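Local atomic coordinates of NADP-dependent glyceraldehyde-3-phosphate dehydrogenase (Bacillus halodurans, PDB entry 3PRL), a protein that binds NADP(+) and probably oxidises glyceraldehyde 3-phosphate to 3-phosphoglycerate without phosphorylation, with NADP(+) as the probable oxidant. Residues Lys297-Gln302 and Leu392-Val397; Gly354-Ser359 and Leu373-Pro378. One frame throughout, in Å; residues are numbered along the deposited sequence.

Interaction 1: Lys297-Gln302 and Leu392-Val397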
ATOM      1  N   LYS D 297     -28.551   2.508 -21.111  1.00 26.62           N
ATOM      2  CA  LYS D 297     -29.209   2.097 -22.345  1.00 26.23           C
ATOM      3  C   LYS D 297     -30.450   1.280 -22.070  1.00 27.10           C
ATOM      4  O   LYS D 297     -31.030   0.742 -22.987  1.00 28.10           O
ATOM      5  CB  LYS D 297     -28.246   1.281 -23.207  1.00 25.30           C
ATOM      6  CG  LYS D 297     -27.112   2.073 -23.830  1.00 25.05           C
ATOM      7  CD  LYS D 297     -26.062   1.127 -24.280  1.00 24.25           C
ATOM      8  CE  LYS D 297     -24.879   1.844 -24.862  1.00 24.43           C
ATOM      9  NZ  LYS D 297     -23.627   1.103 -24.481  1.00 23.12           N
ATOM     10  N   ARG D 298     -30.848   1.206 -20.804  1.00 27.87           N
ATOM     11  CA  ARG D 298     -31.954   0.374 -20.336  1.00 29.17           C
ATOM     12  C   ARG D 298     -32.508   0.980 -19.058  1.00 29.89           C
ATOM     13  O   ARG D 298     -31.746   1.217 -18.116  1.00 29.51           O
ATOM     14  CB  ARG D 298     -31.436  -1.017 -19.954  1.00 29.31           C
ATOM     15  CG  ARG D 298     -31.497  -2.092 -21.002  1.00 30.77           C
ATOM     16  CD  ARG D 298     -31.313  -3.453 -20.329  1.00 29.38           C
ATOM     17  NE  ARG D 298     -29.957  -3.678 -19.821  1.00 29.90           N
ATOM     18  CZ  ARG D 298     -29.511  -4.848 -19.359  1.00 28.50           C
ATOM     19  NH1 ARG D 298     -30.316  -5.916 -19.344  1.00 30.22           N
ATOM     20  NH2 ARG D 298     -28.257  -4.959 -18.921  1.00 29.01           N
ATOM     21  N   VAL D 299     -33.814   1.224 -19.001  1.00 30.70           N
ATOM     22  CA  VAL D 299     -34.418   1.608 -17.730  1.00 30.92           C
ATOM     23  C   VAL D 299     -35.366   0.533 -17.209  1.00 32.25           C
ATOM     24  O   VAL D 299     -36.428   0.302 -17.777  1.00 32.81           O
ATOM     25  CB  VAL D 299     -35.177   2.951 -17.794  1.00 31.11           C
ATOM     26  CG1 VAL D 299     -35.727   3.304 -16.410  1.00 27.56           C
ATOM     27  CG2 VAL D 299     -34.286   4.076 -18.324  1.00 26.79           C
ATOM     28  N   PHE D 300     -34.975  -0.123 -16.124  1.00 33.16           N
ATOM     29  CA  PHE D 300     -35.923  -0.925 -15.355  1.00 35.30           C
ATOM     30  C   PHE D 300     -36.533  -0.007 -14.297  1.00 36.08           C
ATOM     31  O   PHE D 300     -35.842   0.410 -13.366  1.00 35.77           O
ATOM     32  CB  PHE D 300     -35.229  -2.106 -14.668  1.00 35.70           C
ATOM     33  CG  PHE D 300     -34.503  -3.032 -15.606  1.00 37.43           C
ATOM     34  CD1 PHE D 300     -35.203  -3.917 -16.416  1.00 35.96           C
ATOM     35  CD2 PHE D 300     -33.116  -3.034 -15.657  1.00 34.53           C
ATOM     36  CE1 PHE D 300     -34.532  -4.781 -17.271  1.00 37.73           C
ATOM     37  CE2 PHE D 300     -32.434  -3.893 -16.512  1.00 36.28           C
ATOM     38  CZ  PHE D 300     -33.136  -4.768 -17.315  1.00 34.79           C
ATOM     39  N   VAL D 301     -37.816   0.315 -14.438  1.00 37.34           N
ATOM     40  CA  VAL D 301     -38.486   1.229 -13.506  1.00 37.95           C
ATOM     41  C   VAL D 301     -39.673   0.563 -12.812  1.00 39.80           C
ATOM     42  O   VAL D 301     -40.512  -0.055 -13.464  1.00 40.74           O
ATOM     43  CB  VAL D 301     -38.933   2.564 -14.201  1.00 38.01           C
ATOM     44  CG1 VAL D 301     -39.904   2.308 -15.335  1.00 33.44           C
ATOM     45  CG2 VAL D 301     -39.518   3.533 -13.190  1.00 33.26           C
ATOM     46  N   GLN D 302     -39.741   0.695 -11.489  1.00 40.78           N
ATOM     47  CA  GLN D 302     -40.827   0.089 -10.724  1.00 42.87           C
ATOM     48  C   GLN D 302     -42.177   0.631 -11.184  1.00 44.16           C
ATOM     49  O   GLN D 302     -42.286   1.806 -11.530  1.00 44.16           O
ATOM     50  CB  GLN D 302     -40.640   0.322  -9.224  1.00 43.28           C
ATOM     51  CG  GLN D 302     -41.240  -0.782  -8.384  1.00 46.15           C
ATOM     52  CD  GLN D 302     -41.217  -0.480  -6.911  1.00 44.09           C
ATOM     53  OE1 GLN D 302     -40.264  -0.822  -6.215  1.00 45.71           O
ATOM     54  NE2 GLN D 302     -42.272   0.156  -6.420  1.00 47.27           N
ATOM     55  N   LEU D 392     -33.555   4.904 -26.333  1.00 32.12           N
ATOM     56  CA  LEU D 392     -33.571   4.531 -24.923  1.00 31.98           C
ATOM     57  C   LEU D 392     -34.871   3.815 -24.597  1.00 32.41           C
ATOM     58  O   LEU D 392     -35.948   4.410 -24.711  1.00 33.49           O
ATOM     59  CB  LEU D 392     -33.400   5.772 -24.031  1.00 31.58           C
ATOM     60  CG  LEU D 392     -33.417   5.588 -22.507  1.00 33.23           C
ATOM     61  CD1 LEU D 392     -32.292   4.670 -22.054  1.00 30.64           C
ATOM     62  CD2 LEU D 392     -33.346   6.943 -21.795  1.00 31.35           C
ATOM     63  N   PRO D 393     -34.781   2.534 -24.226  1.00 31.84           N
ATOM     64  CA  PRO D 393     -35.989   1.806 -23.840  1.00 32.56           C
ATOM     65  C   PRO D 393     -36.313   1.964 -22.363  1.00 33.11           C
ATOM     66  O   PRO D 393     -35.418   2.102 -21.539  1.00 32.19           O
ATOM     67  CB  PRO D 393     -35.636   0.352 -24.152  1.00 32.04           C
ATOM     68  CG  PRO D 393     -34.141   0.290 -24.025  1.00 31.94           C
ATOM     69  CD  PRO D 393     -33.622   1.640 -24.410  1.00 30.88           C
ATOM     70  N   ILE D 394     -37.602   1.958 -22.046  1.00 34.61           N
ATOM     71  CA  ILE D 394     -38.040   1.889 -20.663  1.00 35.18           C
ATOM     72  C   ILE D 394     -38.695   0.521 -20.444  1.00 36.28           C
ATOM     73  O   ILE D 394     -39.516   0.069 -21.256  1.00 37.09           O
ATOM     74  CB  ILE D 394     -38.997   3.065 -20.275  1.00 35.49           C
ATOM     75  CG1 ILE D 394     -38.546   4.409 -20.895  1.00 33.21           C
ATOM     76  CG2 ILE D 394     -39.169   3.156 -18.758  1.00 33.46           C
ATOM     77  CD1 ILE D 394     -37.172   4.917 -20.472  1.00 34.32           C
ATOM     78  N   ILE D 395     -38.293  -0.152 -19.370  1.00 36.41           N
ATOM     79  CA  ILE D 395     -38.825  -1.465 -19.065  1.00 37.95           C
ATOM     80  C   ILE D 395     -39.552  -1.387 -17.731  1.00 39.55           C
ATOM     81  O   ILE D 395     -38.953  -1.119 -16.692  1.00 39.02           O
ATOM     82  CB  ILE D 395     -37.732  -2.573 -19.108  1.00 37.36           C
ATOM     83  CG1 ILE D 395     -37.174  -2.713 -20.533  1.00 37.58           C
ATOM     84  CG2 ILE D 395     -38.291  -3.908 -18.628  1.00 38.33           C
ATOM     85  CD1 ILE D 395     -35.878  -3.503 -20.640  1.00 36.33           C
ATOM     86  N   ARG D 396     -40.865  -1.567 -17.784  1.00 41.73           N
ATOM     87  CA  ARG D 396     -41.688  -1.452 -16.588  1.00 43.70           C
ATOM     88  C   ARG D 396     -41.516  -2.731 -15.769  1.00 44.28           C
ATOM     89  O   ARG D 396     -41.777  -3.836 -16.245  1.00 44.47           O
ATOM     90  CB  ARG D 396     -43.166  -1.177 -16.933  1.00 45.24           C
ATOM     91  CG  ARG D 396     -43.392  -0.459 -18.265  1.00 47.50           C
ATOM     92  CD  ARG D 396     -44.572   0.503 -18.210  1.00 46.37           C
ATOM     93  NE  ARG D 396     -44.137   1.892 -18.015  1.00 48.05           N
ATOM     94  CZ  ARG D 396     -44.938   2.906 -17.693  1.00 46.63           C
ATOM     95  NH1 ARG D 396     -46.233   2.713 -17.500  1.00 49.79           N
ATOM     96  NH2 ARG D 396     -44.432   4.121 -17.542  1.00 48.30           N
ATOM     97  N   VAL D 397     -41.041  -2.567 -14.543  1.00 44.70           N
ATOM     98  CA  VAL D 397     -40.697  -3.699 -13.686  1.00 45.15           C
ATOM     99  C   VAL D 397     -41.530  -3.671 -12.390  1.00 46.48           C
ATOM    100  O   VAL D 397     -42.110  -2.641 -12.053  1.00 46.99           O
ATOM    101  CB  VAL D 397     -39.165  -3.707 -13.422  1.00 44.05           C
ATOM    102  CG1 VAL D 397     -38.783  -4.744 -12.413  1.00 41.07           C
ATOM    103  CG2 VAL D 397     -38.411  -3.950 -14.719  1.00 40.59           C
TER
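The F300 ring meets V397 at its edge: methyl CG2 of V397 lies near the ring plane, 3.6 Å from CD1 of F300. I395 approaches the same ring obliquely, its CG2 3.8 Å from CD1 of F300 and its CD1 beside CE1. In the ring plane, also at the edge, sits NH1 of R298, whose NH2 hydrogen-bonds to K263 O; helix 400-409 covers this side of the sheet through A403, L406 and S407. With CG beside the backbone N (chi1 -58°), the ring runs alongside I395, pointing the same way. On the opposite face of the sheet, V299 CG2 lies 3.7 Å from I394 CD1, and V301 CG1 reaches I394 CG2 at 3.6 Å, with A306 and L309 of helix 303-317 packed beyond V301. Between these layers two parallel strands are laced in regular alternation: V299 N donates to P393 O, V301 N to I395 O at 2.9 Å in a nearly linear bond (165°), and V397 N to V301 O at 2.8 Å. I395 N also donates to V299 O, though its modelled length is doubtfully short. P393, which has no N-H, sets CD against K297 O instead. Helix, sheet, helix is the alpha/beta layering of the aldehyde dehydrogenase catalytic domain. Backbone bonds supply the polar link here, apolar side chains pack on both faces, and the charged ends of K297 and R396 find E386 and D307 elsewhere.

Interaction 2: Gly354-Ser359 and Leu373-Pro378; sequences GATLLS and LDDVTP
T356 and D375 are brought side by side by matching torsions: OG1 of T356 stands beside its backbone N (chi1 -44°), and CG of D375 does likewise (chi1 -67°), which lets OG1 donate to OD2 in a weak hydrogen bond of 3.4 Å. The pair lies at the end of a short antiparallel ladder, in which strand 356-359 lies along the end of strand 367-374 on the margin of the alpha/beta sheet. T356 and D374 form its hydrogen-bonded pair. D374 N donates to T356 O at 2.7 Å, whereas the return bond from T356 N to D374 O, 3.1 Å long, is more bent. L357 and L373 follow as a non-hydrogen-bonded pair; their side chains slant across one another, CD1 of L357 3.8 Å from CD2 of L373, and L351 of helix 337-352 packs on both. That helix ends in a Schellman motif with G354 at C-prime, and the CB of A355 lies against D374 O, 3.5 Å away. At the far end, L358 and S359 both face L372 in a classic beta bulge. On the other side of the ladder, L358 CD1 lies 3.8 Å from D374 CB, and V310 of helix 303-317 touches both residues. Replacing D374 by an alanine would keep that CB contact but would probably leave the D375 N-H without its carboxylate acceptor and remove a long, weak ion pair with R396, whose salt bridge to D307 would remain. D375 has left-handed backbone angles, and its N donates to the preceding side chain: D375 N lies 2.6 Å from D374 OD1, above the carboxylate plane.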
ATOM      1  N   GLY D 354     -44.859  -4.052 -30.662  1.00 45.53           N
ATOM      2  CA  GLY D 354     -45.856  -3.285 -29.921  1.00 45.79           C
ATOM      3  C   GLY D 354     -45.387  -2.347 -28.825  1.00 44.78           C
ATOM      4  O   GLY D 354     -46.144  -2.077 -27.890  1.00 45.15           O
ATOM      5  N   ALA D 355     -44.161  -1.836 -28.931  1.00 43.26           N
ATOM      6  CA  ALA D 355     -43.668  -0.873 -27.939  1.00 42.42           C
ATOM      7  C   ALA D 355     -44.235   0.503 -28.226  1.00 42.60           C
ATOM      8  O   ALA D 355     -44.415   0.875 -29.393  1.00 43.13           O
ATOM      9  CB  ALA D 355     -42.136  -0.821 -27.915  1.00 41.05           C
ATOM     10  N   THR D 356     -44.522   1.259 -27.169  1.00 42.06           N
ATOM     11  CA  THR D 356     -45.067   2.598 -27.347  1.00 42.18           C
ATOM     12  C   THR D 356     -43.959   3.590 -27.674  1.00 41.20           C
ATOM     13  O   THR D 356     -42.979   3.714 -26.928  1.00 39.80           O
ATOM     14  CB  THR D 356     -45.856   3.080 -26.114  1.00 42.55           C
ATOM     15  OG1 THR D 356     -46.696   2.027 -25.631  1.00 40.93           O
ATOM     16  CG2 THR D 356     -46.715   4.290 -26.468  1.00 41.04           C
ATOM     17  N   LEU D 357     -44.121   4.299 -28.786  1.00 41.53           N
ATOM     18  CA  LEU D 357     -43.194   5.352 -29.134  1.00 41.20           C
ATOM     19  C   LEU D 357     -43.615   6.607 -28.390  1.00 42.77           C
ATOM     20  O   LEU D 357     -44.674   7.190 -28.672  1.00 43.45           O
ATOM     21  CB  LEU D 357     -43.149   5.582 -30.645  1.00 40.88           C
ATOM     22  CG  LEU D 357     -42.221   6.696 -31.146  1.00 40.06           C
ATOM     23  CD1 LEU D 357     -40.772   6.196 -31.260  1.00 39.34           C
ATOM     24  CD2 LEU D 357     -42.715   7.281 -32.477  1.00 40.96           C
ATOM     25  N   LEU D 358     -42.789   7.006 -27.421  1.00 43.33           N
ATOM     26  CA  LEU D 358     -43.064   8.187 -26.606  1.00 44.56           C
ATOM     27  C   LEU D 358     -42.580   9.503 -27.219  1.00 45.55           C
ATOM     28  O   LEU D 358     -43.186  10.557 -26.993  1.00 46.05           O
ATOM     29  CB  LEU D 358     -42.519   8.009 -25.194  1.00 44.15           C
ATOM     30  CG  LEU D 358     -43.590   7.957 -24.099  1.00 46.00           C
ATOM     31  CD1 LEU D 358     -44.613   6.830 -24.296  1.00 45.59           C
ATOM     32  CD2 LEU D 358     -42.935   7.877 -22.724  1.00 44.27           C
ATOM     33  N   SER D 359     -41.496   9.440 -27.990  1.00 45.89           N
ATOM     34  CA  SER D 359     -41.017  10.610 -28.723  1.00 47.22           C
ATOM     35  C   SER D 359     -40.074  10.272 -29.870  1.00 47.70           C
ATOM     36  O   SER D 359     -39.377   9.257 -29.840  1.00 47.42           O
ATOM     37  CB  SER D 359     -40.352  11.615 -27.775  1.00 46.87           C
ATOM     38  OG  SER D 359     -39.556  12.537 -28.490  1.00 50.32           O
ATOM     39  N   LEU D 373     -38.746   4.919 -26.255  1.00 41.14           N
ATOM     40  CA  LEU D 373     -39.706   3.827 -26.335  1.00 41.86           C
ATOM     41  C   LEU D 373     -40.133   3.400 -24.945  1.00 42.13           C
ATOM     42  O   LEU D 373     -39.317   3.359 -24.023  1.00 42.23           O
ATOM     43  CB  LEU D 373     -39.101   2.634 -27.076  1.00 41.81           C
ATOM     44  CG  LEU D 373     -38.440   2.879 -28.436  1.00 41.97           C
ATOM     45  CD1 LEU D 373     -37.488   1.744 -28.762  1.00 41.03           C
ATOM     46  CD2 LEU D 373     -39.490   3.062 -29.548  1.00 42.47           C
ATOM     47  N   ASP D 374     -41.411   3.077 -24.798  1.00 43.08           N
ATOM     48  CA  ASP D 374     -41.957   2.634 -23.517  1.00 43.59           C
ATOM     49  C   ASP D 374     -42.495   1.217 -23.652  1.00 43.72           C
ATOM     50  O   ASP D 374     -42.594   0.694 -24.763  1.00 43.79           O
ATOM     51  CB  ASP D 374     -43.038   3.606 -23.008  1.00 44.84           C
ATOM     52  CG  ASP D 374     -43.264   3.520 -21.491  1.00 45.76           C
ATOM     53  OD1 ASP D 374     -42.676   2.636 -20.821  1.00 44.49           O
ATOM     54  OD2 ASP D 374     -44.045   4.345 -20.966  1.00 45.56           O
ATOM     55  N   ASP D 375     -42.809   0.601 -22.511  1.00 44.00           N
ATOM     56  CA  ASP D 375     -43.401  -0.738 -22.430  1.00 44.44           C
ATOM     57  C   ASP D 375     -42.566  -1.797 -23.145  1.00 44.07           C
ATOM     58  O   ASP D 375     -43.097  -2.777 -23.691  1.00 44.62           O
ATOM     59  CB  ASP D 375     -44.845  -0.707 -22.940  1.00 45.67           C
ATOM     60  CG  ASP D 375     -45.757   0.109 -22.042  1.00 47.00           C
ATOM     61  OD1 ASP D 375     -46.254  -0.453 -21.039  1.00 46.76           O
ATOM     62  OD2 ASP D 375     -45.987   1.305 -22.340  1.00 46.44           O
ATOM     63  N   VAL D 376     -41.247  -1.589 -23.123  1.00 42.95           N
ATOM     64  CA  VAL D 376     -40.300  -2.420 -23.857  1.00 42.18           C
ATOM     65  C   VAL D 376     -40.201  -3.794 -23.215  1.00 42.44           C
ATOM     66  O   VAL D 376     -40.170  -3.925 -21.989  1.00 42.67           O
ATOM     67  CB  VAL D 376     -38.922  -1.724 -24.012  1.00 40.98           C
ATOM     68  CG1 VAL D 376     -37.862  -2.683 -24.560  1.00 40.40           C
ATOM     69  CG2 VAL D 376     -39.065  -0.529 -24.936  1.00 41.06           C
ATOM     70  N   THR D 377     -40.184  -4.821 -24.053  1.00 42.44           N
ATOM     71  CA  THR D 377     -40.262  -6.187 -23.554  1.00 42.33           C
ATOM     72  C   THR D 377     -38.966  -6.968 -23.790  1.00 40.90           C
ATOM     73  O   THR D 377     -38.191  -6.650 -24.702  1.00 40.27           O
ATOM     74  CB  THR D 377     -41.500  -6.945 -24.134  1.00 43.45           C
ATOM     75  OG1 THR D 377     -41.407  -7.024 -25.559  1.00 43.94           O
ATOM     76  CG2 THR D 377     -42.810  -6.244 -23.747  1.00 44.63           C
ATOM     77  N   PRO D 378     -38.719  -7.992 -22.955  1.00 40.54           N
ATOM     78  CA  PRO D 378     -37.590  -8.894 -23.146  1.00 39.53           C
ATOM     79  C   PRO D 378     -37.569  -9.596 -24.512  1.00 39.64           C
ATOM     80  O   PRO D 378     -36.542 -10.162 -24.873  1.00 39.08           O
ATOM     81  CB  PRO D 378     -37.785  -9.923 -22.032  1.00 40.03           C
ATOM     82  CG  PRO D 378     -38.502  -9.198 -20.981  1.00 38.83           C
ATOM     83  CD  PRO D 378     -39.443  -8.298 -21.705  1.00 40.86           C
TER

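How the interactions relate
Strand 391-397 is the shared element: one edge carries interaction 1, and the other pairs with strand 367-374, which in turn bears interaction 2. The centres of the two contacts are about 10 Å apart. They are joined by two probable hydrogen bonds, I394 N to L373 O and I394 O to V376 N, each 3.0 Å, while R396 CD packs 3.4 Å from D375 OD1. Along the chain, interaction 2 is nested inside the loop that interaction 1 closes. Interaction 1 approaches the cofactor site at its K297 end, but that side chain is still about 10 Å from the NADP(+)-binding G240, and no NADP(+) is bound to this chain. Interaction 2 lies away from the cofactor-binding residues, at the sheet's outer margin.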